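Long-range contacts in predicted protease of the collagenase family (Methanopyrus kandleri, PDB 5D88), which belongs to the U32 peptidase family and probably cleaves peptides, as a TIM barrel that binds zinc and pairs with a second copy of itself: residues A82-T87 with V118-P123; H32-V37 with D71-R76; F201-L206 with R221-E226. All coordinates share one frame; numbering follows the deposited sequence.

How the contacts relate
Following the chain from the N terminus, contact 2 comes first: D71-R76, near the end of helix 63-75, returns to H32-V37 and closes a loop that includes barrel strand 43-47. Contact 1 follows directly, since helix 63-75 leads into strand 79-83; it closes the beta-alpha-beta unit that runs from strand 79-83 through helix 98-113 to strand 117-120. Contact 3 closes a short loop between helix 200-213 and the loop R221-E226 that precedes strand 233-234. The three loops lie in series, neither nested nor crossing. Contacts 1 and 3 meet at T87 OG1 and N205 OD1, 2.7 Å apart and probably hydrogen-bonded, and both touch the second subunit, whereas contact 2 lies about 10 Å from contact 1 at the nearest atoms.

Contact 1. Residues A82-T87 with V118-P123; sequences ALMDFT and VVVADP
Strands 79-83 and 117-120 pair in the TIM barrel, the two ends of a beta-alpha-beta unit whose crossover is helix 98-113. The tight part is the parallel pairing. V119 N donates to A82 O at 2.8 Å, nearly straight and almost along the C=O axis, and M84 N reaches V119 O at 2.9 Å, so V119 is gripped through both its N-H and carbonyl. On one face L83, its CG anti to the backbone N (chi1 -179°), sets CD1 obliquely against V119 CG1 at 3.6 Å; on the other, A82 and V118 pack on L109.

Beyond M84 the direct backbone pairing stops, although D85 CA and V120 CA lie only 3.9 Å apart, and a water takes over. It donates to M84 O and, at 2.7 Å, to F86 O, accepts from A121 N at 2.9 Å, and sits over the centre of the F86 ring. At the ring's edge F86 CE1 lies 3.6 Å from D122 OD2, ring and carboxylate almost perpendicular. D122 OD1 caps Y124 N and bonds Y225 OH of the second subunit; OD2 bonds H93. One water thus satisfies three backbone groups, letting the buried main chain leave the strand pairing just before zinc ligand C88.

Contact 2. Residues H32-V37 with D71-R76; sequences HHLDTV and DVAKDR
R76 grips D35 end-on with both terminal nitrogens on a single oxygen. NH1 lies 3.0 Å from D35 OD1, which receives it on its anti lone pair, while NH2, at 3.2 Å from the same OD1, approaches from above the carboxylate plane. The oxygen is within 3° of the guanidinium plane, yet the carboxylate is turned 31° from it. Beneath this salt bridge, L34 CD2 presses on V72 CG1 at 3.5 Å, and V72 CG1 lies under one face of the guanidinium, offset toward its rim.

One shell out, a water donates to L34 O and accepts from R76 NH1 at 2.8 Å, and another donates to D35 OD2 with a weak link to R76 NH2. R76, extended from CG to NE, carries its charge from just past the end of helix 63-75 across to D35. L34, with CG anti to the backbone N (chi1 -178°), turns its branch toward that helix, CD1 lying 4.3 Å from A73 CB. D35 OD1 also forms a salt bridge with R31, so its charge is likely to offset two arginines. The short, weakly bonded helix 31-34 packs against the C-terminal end of helix 63-75, with L34 and A73 resting on I44 of barrel strand 43-47.

Contact 3. Residues F201-L206 with R221-E226; sequences FFERNL and RNNPYE. With ACT (acetate ion), chain C.
An Asx turn at N223 and the type I beta turn N223-E226 shape the loop that packs along helix 200-213, the helix that supplies the zinc ligand H209 of this TIM-barrel protein. Within the loop, Y225 N donates to N223 OD1 at 2.9 Å, from above the plane of the side-chain carbonyl.

The polar link to the helix uses the other end of the same amide. N223 ND2 donates to E203 OE2 at 2.8 Å, close to its own amide plane and on the anti lone pair of the carboxylate, the two side chains crossing at about a right angle. E203 is extended, with CG anti to the backbone N (chi1 -173°). Its oxygens also form salt bridges, OE1 with R229 and OE2 with R231; R231 is shared with E226, so it would probably ease the repulsion between the two acids. An alanine in place of N223 would remove both side-chain hydrogen bonds, to Y225 N and to E203 OE2, and would probably loosen the turn and its attachment to the helix. On another side of the helix R204 binds an acetate, probably from the crystallisation liquor, through NH2 to the acetate atom O at 2.9 Å.

Apolar packing centres on Y225. Its ring lies between P224 CG on one face and the backbone of F202 and E203 on the opposite one, where F202 CB makes an off-centre CH-pi contact 4.2 Å from the ring centroid. L206 CD2 meets the ring edge, 4.0 Å from Y225 CD2, and also touches P224 CD.

At the ring's polar tip, Y225 OH bonds D122 OD1 of the second subunit, tying the loop into the dimer, and accepts from a water 3.0 Å away that also donates to F202 O.

Contact 1. Residues A82-T87 with V118-P123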
loop_
_atom_site.group_PDB
_atom_site.type_symbol
_atom_site.label_atom_id
_atom_site.label_comp_id
_atom_site.label_asym_id
_atom_site.label_seq_id
_atom_site.Cartn_x
_atom_site.Cartn_y
_atom_site.Cartn_z
ATOM N N ALA A 82 -8.220 -4.662 19.839
ATOM C CA ALA A 82 -7.806 -3.343 19.393
ATOM C C ALA A 82 -7.550 -3.381 17.897
ATOM O O ALA A 82 -6.836 -4.260 17.407
ATOM C CB ALA A 82 -6.526 -2.920 20.122
ATOM N N LEU A 83 -8.103 -2.410 17.181
ATOM C CA LEU A 83 -7.828 -2.219 15.761
ATOM C C LEU A 83 -6.717 -1.187 15.627
ATOM O O LEU A 83 -6.910 -0.003 15.932
ATOM C CB LEU A 83 -9.090 -1.784 15.017
ATOM C CG LEU A 83 -8.986 -1.556 13.507
ATOM C CD1 LEU A 83 -8.662 -2.871 12.775
ATOM C CD2 LEU A 83 -10.276 -0.982 12.996
ATOM N N MET A 84 -5.559 -1.651 15.173
ATOM C CA MET A 84 -4.346 -0.840 15.018
ATOM C C MET A 84 -3.720 -1.251 13.688
ATOM O O MET A 84 -2.592 -1.723 13.614
ATOM C CB MET A 84 -3.373 -1.049 16.180
ATOM C CG MET A 84 -2.271 -0.013 16.211
ATOM S SD MET A 84 -1.223 -0.207 17.652
ATOM C CE MET A 84 -0.545 -1.781 17.265
ATOM N N ASP A 85 -4.485 -1.089 12.603
ATOM C CA ASP A 85 -4.140 -1.720 11.337
ATOM C C ASP A 85 -3.572 -0.744 10.322
ATOM O O ASP A 85 -3.742 -0.941 9.121
ATOM C CB ASP A 85 -5.331 -2.474 10.751
ATOM C CG ASP A 85 -6.480 -1.581 10.332
ATOM O OD1 ASP A 85 -6.534 -0.406 10.687
ATOM O OD2 ASP A 85 -7.360 -2.093 9.624
ATOM N N PHE A 86 -2.841 0.261 10.784
ATOM C CA PHE A 86 -2.113 1.135 9.880
ATOM C C PHE A 86 -1.310 0.343 8.856
ATOM O O PHE A 86 -0.726 -0.705 9.162
ATOM C CB PHE A 86 -1.180 2.081 10.653
ATOM C CG PHE A 86 -0.125 1.400 11.472
ATOM C CD1 PHE A 86 1.066 1.004 10.889
ATOM C CD2 PHE A 86 -0.311 1.205 12.834
ATOM C CE1 PHE A 86 2.043 0.423 11.632
ATOM C CE2 PHE A 86 0.671 0.623 13.605
ATOM C CZ PHE A 86 1.854 0.222 13.003
ATOM N N THR A 87 -1.264 0.870 7.630
ATOM C CA THR A 87 -0.478 0.265 6.568
ATOM C C THR A 87 0.847 0.967 6.350
ATOM O O THR A 87 1.652 0.513 5.522
ATOM C CB THR A 87 -1.290 0.229 5.268
ATOM O OG1 THR A 87 -1.822 1.529 4.963
ATOM C CG2 THR A 87 -2.421 -0.787 5.415
ATOM N N VAL A 118 -5.253 -8.114 18.888
ATOM C CA VAL A 118 -4.920 -6.907 18.139
ATOM C C VAL A 118 -5.046 -7.218 16.658
ATOM O O VAL A 118 -4.552 -8.254 16.189
ATOM C CB VAL A 118 -3.504 -6.369 18.449
ATOM C CG1 VAL A 118 -3.373 -4.960 17.908
ATOM C CG2 VAL A 118 -3.210 -6.379 19.934
ATOM N N VAL A 119 -5.720 -6.326 15.933
ATOM C CA VAL A 119 -5.925 -6.431 14.498
ATOM C C VAL A 119 -4.956 -5.467 13.835
ATOM O O VAL A 119 -5.074 -4.249 13.994
ATOM C CB VAL A 119 -7.379 -6.115 14.109
ATOM C CG1 VAL A 119 -7.583 -6.311 12.612
ATOM C CG2 VAL A 119 -8.381 -6.972 14.922
ATOM N N VAL A 120 -3.986 -6.010 13.097
ATOM C CA VAL A 120 -2.894 -5.230 12.533
ATOM C C VAL A 120 -2.722 -5.600 11.067
ATOM O O VAL A 120 -3.147 -6.659 10.619
ATOM C CB VAL A 120 -1.574 -5.467 13.295
ATOM C CG1 VAL A 120 -1.745 -5.092 14.757
ATOM C CG2 VAL A 120 -1.101 -6.917 13.169
ATOM N N ALA A 121 -2.042 -4.733 10.337
ATOM C CA ALA A 121 -1.633 -5.010 8.969
ATOM C C ALA A 121 -0.131 -5.165 8.793
ATOM O O ALA A 121 0.308 -5.957 7.965
ATOM C CB ALA A 121 -2.116 -3.899 8.051
ATOM N N ASP A 122 0.665 -4.396 9.517
ATOM C CA ASP A 122 2.086 -4.321 9.262
ATOM C C ASP A 122 2.745 -5.642 9.631
ATOM O O ASP A 122 2.627 -6.080 10.778
ATOM C CB ASP A 122 2.637 -3.153 10.076
ATOM C CG ASP A 122 4.113 -2.829 9.796
ATOM O OD1 ASP A 122 4.850 -3.638 9.240
ATOM O OD2 ASP A 122 4.533 -1.707 10.166
ATOM N N PRO A 123 3.416 -6.311 8.694
ATOM C CA PRO A 123 4.087 -7.582 8.999
ATOM C C PRO A 123 5.058 -7.510 10.164
ATOM O O PRO A 123 5.265 -8.497 10.895
ATOM C CB PRO A 123 4.838 -7.886 7.696
ATOM C CG PRO A 123 4.243 -7.094 6.663
ATOM C CD PRO A 123 3.576 -5.916 7.283
HETATM O O HOH W 1 -0.746 -2.342 11.351
#

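Contact 2. Residues H32-V37 with D71-R76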
loop_
_atom_site.group_PDB
_atom_site.type_symbol
_atom_site.label_atom_id
_atom_site.label_comp_id
_atom_site.label_asym_id
_atom_site.label_seq_id
_atom_site.Cartn_x
_atom_site.Cartn_y
_atom_site.Cartn_z
ATOM N N HIS A 32 -21.604 4.945 22.559
ATOM C CA HIS A 32 -23.000 4.751 22.180
ATOM C C HIS A 32 -23.161 3.590 21.199
ATOM O O HIS A 32 -24.138 2.839 21.275
ATOM C CB HIS A 32 -23.570 6.037 21.583
ATOM C CG HIS A 32 -24.941 5.867 21.011
ATOM N ND1 HIS A 32 -26.051 5.645 21.798
ATOM C CD2 HIS A 32 -25.379 5.864 19.730
ATOM C CE1 HIS A 32 -27.117 5.525 21.026
ATOM N NE2 HIS A 32 -26.737 5.657 19.768
ATOM N N HIS A 33 -22.230 3.460 20.248
ATOM C CA HIS A 33 -22.225 2.363 19.281
ATOM C C HIS A 33 -22.238 1.006 19.978
ATOM O O HIS A 33 -22.803 0.039 19.451
ATOM C CB HIS A 33 -20.970 2.513 18.403
ATOM C CG HIS A 33 -21.008 1.796 17.081
ATOM N ND1 HIS A 33 -19.857 1.547 16.351
ATOM C CD2 HIS A 33 -22.036 1.320 16.337
ATOM C CE1 HIS A 33 -20.175 0.922 15.232
ATOM N NE2 HIS A 33 -21.493 0.776 15.193
ATOM N N LEU A 34 -21.622 0.922 21.159
ATOM C CA LEU A 34 -21.553 -0.334 21.899
ATOM C C LEU A 34 -22.937 -0.864 22.237
ATOM O O LEU A 34 -23.151 -2.082 22.262
ATOM C CB LEU A 34 -20.741 -0.139 23.182
ATOM C CG LEU A 34 -20.515 -1.368 24.068
ATOM C CD1 LEU A 34 -19.837 -2.489 23.283
ATOM C CD2 LEU A 34 -19.681 -1.011 25.317
ATOM N N ASP A 35 -23.885 0.031 22.524
ATOM C CA ASP A 35 -25.222 -0.393 22.919
ATOM C C ASP A 35 -25.978 -1.089 21.793
ATOM O O ASP A 35 -27.015 -1.699 22.064
ATOM C CB ASP A 35 -26.047 0.805 23.402
ATOM C CG ASP A 35 -25.615 1.320 24.766
ATOM O OD1 ASP A 35 -24.732 0.721 25.421
ATOM O OD2 ASP A 35 -26.185 2.342 25.195
ATOM N N THR A 36 -25.511 -0.993 20.548
ATOM C CA THR A 36 -26.177 -1.623 19.410
ATOM C C THR A 36 -25.593 -2.987 19.058
ATOM O O THR A 36 -26.145 -3.692 18.204
ATOM C CB THR A 36 -26.095 -0.716 18.175
ATOM O OG1 THR A 36 -24.798 -0.836 17.571
ATOM C CG2 THR A 36 -26.359 0.750 18.562
ATOM N N VAL A 37 -24.502 -3.372 19.687
ATOM C CA VAL A 37 -23.902 -4.680 19.430
ATOM C C VAL A 37 -24.857 -5.763 19.917
ATOM O O VAL A 37 -25.332 -5.689 21.063
ATOM C CB VAL A 37 -22.556 -4.787 20.135
ATOM C CG1 VAL A 37 -21.994 -6.219 20.023
ATOM C CG2 VAL A 37 -21.592 -3.770 19.555
ATOM N N ASP A 71 -13.944 -0.977 29.032
ATOM C CA ASP A 71 -14.477 -1.320 30.353
ATOM C C ASP A 71 -15.885 -1.881 30.255
ATOM O O ASP A 71 -16.190 -2.945 30.814
ATOM C CB ASP A 71 -14.490 -0.093 31.258
ATOM C CG ASP A 71 -13.111 0.355 31.648
ATOM O OD1 ASP A 71 -12.156 -0.439 31.469
ATOM O OD2 ASP A 71 -12.986 1.497 32.141
ATOM N N VAL A 72 -16.777 -1.147 29.597
ATOM C CA VAL A 72 -18.176 -1.565 29.543
ATOM C C VAL A 72 -18.313 -2.865 28.759
ATOM O O VAL A 72 -19.108 -3.736 29.120
ATOM C CB VAL A 72 -19.038 -0.437 28.947
ATOM C CG1 VAL A 72 -20.478 -0.882 28.768
ATOM C CG2 VAL A 72 -18.985 0.779 29.843
ATOM N N ALA A 73 -17.544 -3.023 27.677
ATOM C CA ALA A 73 -17.615 -4.260 26.899
ATOM C C ALA A 73 -17.228 -5.477 27.742
ATOM O O ALA A 73 -17.859 -6.539 27.650
ATOM C CB ALA A 73 -16.717 -4.153 25.667
ATOM N N LYS A 74 -16.182 -5.352 28.558
ATOM C CA LYS A 74 -15.808 -6.463 29.426
ATOM C C LYS A 74 -16.888 -6.745 30.460
ATOM O O LYS A 74 -17.176 -7.910 30.761
ATOM C CB LYS A 74 -14.480 -6.167 30.106
ATOM C CG LYS A 74 -13.299 -6.244 29.182
ATOM C CD LYS A 74 -12.066 -5.686 29.872
ATOM C CE LYS A 74 -10.824 -5.803 29.017
ATOM N NZ LYS A 74 -10.124 -7.079 29.265
ATOM N N ASP A 75 -17.495 -5.698 31.023
ATOM C CA ASP A 75 -18.600 -5.903 31.959
ATOM C C ASP A 75 -19.683 -6.763 31.336
ATOM O O ASP A 75 -20.303 -7.589 32.015
ATOM C CB ASP A 75 -19.184 -4.560 32.388
ATOM C CG ASP A 75 -18.427 -3.936 33.530
ATOM O OD1 ASP A 75 -17.213 -4.202 33.668
ATOM O OD2 ASP A 75 -19.055 -3.183 34.299
ATOM N N ARG A 76 -19.934 -6.572 30.047
ATOM C CA ARG A 76 -20.957 -7.308 29.329
ATOM C C ARG A 76 -20.439 -8.640 28.783
ATOM O O ARG A 76 -21.150 -9.308 28.024
ATOM C CB ARG A 76 -21.518 -6.414 28.213
ATOM C CG ARG A 76 -22.158 -5.114 28.773
ATOM C CD ARG A 76 -22.626 -4.135 27.693
ATOM N NE ARG A 76 -23.236 -2.922 28.254
ATOM C CZ ARG A 76 -23.700 -1.907 27.526
ATOM N NH1 ARG A 76 -23.625 -1.945 26.200
ATOM N NH2 ARG A 76 -24.242 -0.848 28.122
HETATM O O HOH W 2 -23.399 -4.016 24.321
HETATM O O HOH W 3 -25.537 2.368 28.112
#

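Contact 3. Residues F201-L206 with R221-E226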
loop_
_atom_site.group_PDB
_atom_site.type_symbol
_atom_site.label_atom_id
_atom_site.label_comp_id
_atom_site.label_asym_id
_atom_site.label_seq_id
_atom_site.Cartn_x
_atom_site.Cartn_y
_atom_site.Cartn_z
ATOM N N PHE A 201 -5.587 1.648 -1.433
ATOM C CA PHE A 201 -4.203 1.557 -0.948
ATOM C C PHE A 201 -3.693 2.920 -0.467
ATOM O O PHE A 201 -3.189 3.069 0.658
ATOM C CB PHE A 201 -3.445 0.964 -2.154
ATOM C CG PHE A 201 -1.963 1.020 -2.160
ATOM C CD1 PHE A 201 -1.184 1.040 -1.042
ATOM C CD2 PHE A 201 -1.338 0.865 -3.403
ATOM C CE1 PHE A 201 0.233 1.029 -1.167
ATOM C CE2 PHE A 201 0.008 0.850 -3.546
ATOM C CZ PHE A 201 0.814 0.924 -2.424
ATOM N N PHE A 202 -3.873 3.938 -1.304
ATOM C CA PHE A 202 -3.335 5.254 -1.021
ATOM C C PHE A 202 -4.150 5.955 0.057
ATOM O O PHE A 202 -3.594 6.649 0.914
ATOM C CB PHE A 202 -3.309 6.067 -2.317
ATOM C CG PHE A 202 -2.515 5.394 -3.406
ATOM C CD1 PHE A 202 -1.134 5.519 -3.435
ATOM C CD2 PHE A 202 -3.139 4.598 -4.354
ATOM C CE1 PHE A 202 -0.387 4.887 -4.404
ATOM C CE2 PHE A 202 -2.396 3.940 -5.335
ATOM C CZ PHE A 202 -1.018 4.086 -5.361
ATOM N N GLU A 203 -5.472 5.784 0.016
ATOM C CA GLU A 203 -6.333 6.443 0.985
ATOM C C GLU A 203 -6.145 5.854 2.376
ATOM O O GLU A 203 -6.145 6.591 3.369
ATOM C CB GLU A 203 -7.781 6.353 0.533
ATOM C CG GLU A 203 -8.731 7.168 1.391
ATOM C CD GLU A 203 -10.137 7.193 0.845
ATOM O OE1 GLU A 203 -10.528 6.243 0.140
ATOM O OE2 GLU A 203 -10.855 8.169 1.134
ATOM N N ARG A 204 -5.952 4.538 2.467
ATOM C CA ARG A 204 -5.680 3.923 3.760
ATOM C C ARG A 204 -4.312 4.310 4.300
ATOM O O ARG A 204 -4.159 4.470 5.512
ATOM C CB ARG A 204 -5.799 2.415 3.650
ATOM C CG ARG A 204 -7.200 1.945 3.398
ATOM C CD ARG A 204 -7.158 0.486 3.482
ATOM N NE ARG A 204 -8.457 -0.132 3.386
ATOM C CZ ARG A 204 -8.683 -1.235 2.692
ATOM N NH1 ARG A 204 -7.701 -1.832 2.009
ATOM N NH2 ARG A 204 -9.887 -1.750 2.690
ATOM N N ASN A 205 -3.318 4.497 3.424
ATOM C CA ASN A 205 -2.043 5.055 3.872
ATOM C C ASN A 205 -2.259 6.431 4.487
ATOM O O ASN A 205 -1.682 6.756 5.532
ATOM C CB ASN A 205 -1.060 5.159 2.699
ATOM C CG ASN A 205 -0.399 3.829 2.321
ATOM O OD1 ASN A 205 -0.426 2.837 3.059
ATOM N ND2 ASN A 205 0.263 3.842 1.164
ATOM N N LEU A 206 -3.077 7.262 3.837
ATOM C CA LEU A 206 -3.358 8.601 4.342
ATOM C C LEU A 206 -4.005 8.544 5.721
ATOM O O LEU A 206 -3.578 9.237 6.646
ATOM C CB LEU A 206 -4.265 9.354 3.367
ATOM C CG LEU A 206 -4.654 10.783 3.782
ATOM C CD1 LEU A 206 -3.452 11.710 3.810
ATOM C CD2 LEU A 206 -5.768 11.303 2.844
ATOM N N ARG A 221 -13.097 18.626 2.650
ATOM C CA ARG A 221 -12.101 19.694 2.643
ATOM C C ARG A 221 -10.698 19.249 2.265
ATOM O O ARG A 221 -10.038 19.955 1.508
ATOM C CB ARG A 221 -12.041 20.384 4.013
ATOM C CG ARG A 221 -13.286 21.167 4.348
ATOM C CD ARG A 221 -13.126 21.965 5.624
ATOM N NE ARG A 221 -14.164 22.989 5.687
ATOM C CZ ARG A 221 -15.413 22.757 6.075
ATOM N NH1 ARG A 221 -15.784 21.535 6.452
ATOM N NH2 ARG A 221 -16.290 23.747 6.083
ATOM N N ASN A 222 -10.188 18.125 2.782
ATOM C CA ASN A 222 -8.767 17.844 2.570
ATOM C C ASN A 222 -8.431 16.371 2.334
ATOM O O ASN A 222 -7.264 15.973 2.518
ATOM C CB ASN A 222 -7.935 18.362 3.760
ATOM C CG ASN A 222 -8.216 17.612 5.034
ATOM O OD1 ASN A 222 -9.198 16.886 5.139
ATOM N ND2 ASN A 222 -7.344 17.772 6.010
ATOM N N ASN A 223 -9.392 15.548 1.921
ATOM C CA ASN A 223 -9.086 14.189 1.480
ATOM C C ASN A 223 -9.103 14.158 -0.041
ATOM O O ASN A 223 -10.184 14.221 -0.634
ATOM C CB ASN A 223 -10.089 13.184 2.035
ATOM C CG ASN A 223 -9.814 11.751 1.538
ATOM O OD1 ASN A 223 -8.896 11.517 0.761
ATOM N ND2 ASN A 223 -10.596 10.801 2.014
ATOM N N PRO A 224 -7.957 14.076 -0.712
ATOM C CA PRO A 224 -7.963 14.167 -2.179
ATOM C C PRO A 224 -8.538 12.943 -2.861
ATOM O O PRO A 224 -8.868 13.012 -4.056
ATOM C CB PRO A 224 -6.483 14.355 -2.519
ATOM C CG PRO A 224 -5.752 13.710 -1.382
ATOM C CD PRO A 224 -6.600 13.917 -0.164
ATOM N N TYR A 225 -8.644 11.832 -2.149
ATOM C CA TYR A 225 -9.148 10.582 -2.693
ATOM C C TYR A 225 -10.663 10.502 -2.615
ATOM O O TYR A 225 -11.269 9.736 -3.368
ATOM C CB TYR A 225 -8.490 9.399 -1.942
ATOM C CG TYR A 225 -6.982 9.495 -1.944
ATOM C CD1 TYR A 225 -6.261 9.446 -3.129
ATOM C CD2 TYR A 225 -6.276 9.683 -0.771
ATOM C CE1 TYR A 225 -4.875 9.596 -3.140
ATOM C CE2 TYR A 225 -4.889 9.825 -0.793
ATOM C CZ TYR A 225 -4.210 9.786 -1.980
ATOM O OH TYR A 225 -2.839 9.927 -1.993
ATOM N N GLU A 226 -11.292 11.320 -1.765
ATOM C CA GLU A 226 -12.743 11.236 -1.580
ATOM C C GLU A 226 -13.518 11.486 -2.873
ATOM O O GLU A 226 -14.424 10.692 -3.190
ATOM C CB GLU A 226 -13.126 12.204 -0.450
ATOM C CG GLU A 226 -14.610 12.528 -0.228
ATOM C CD GLU A 226 -15.462 11.392 0.331
ATOM O OE1 GLU A 226 -14.999 10.564 1.149
ATOM O OE2 GLU A 226 -16.658 11.377 -0.048
HETATM C C ACT C . -12.327 -0.143 4.916
HETATM O O ACT C . -12.244 -1.265 4.361
HETATM O OXT ACT C . -11.254 0.488 5.052
HETATM C CH3 ACT C . -13.647 0.424 5.362
HETATM O O HOH W 4 -1.576 8.507 0.278
#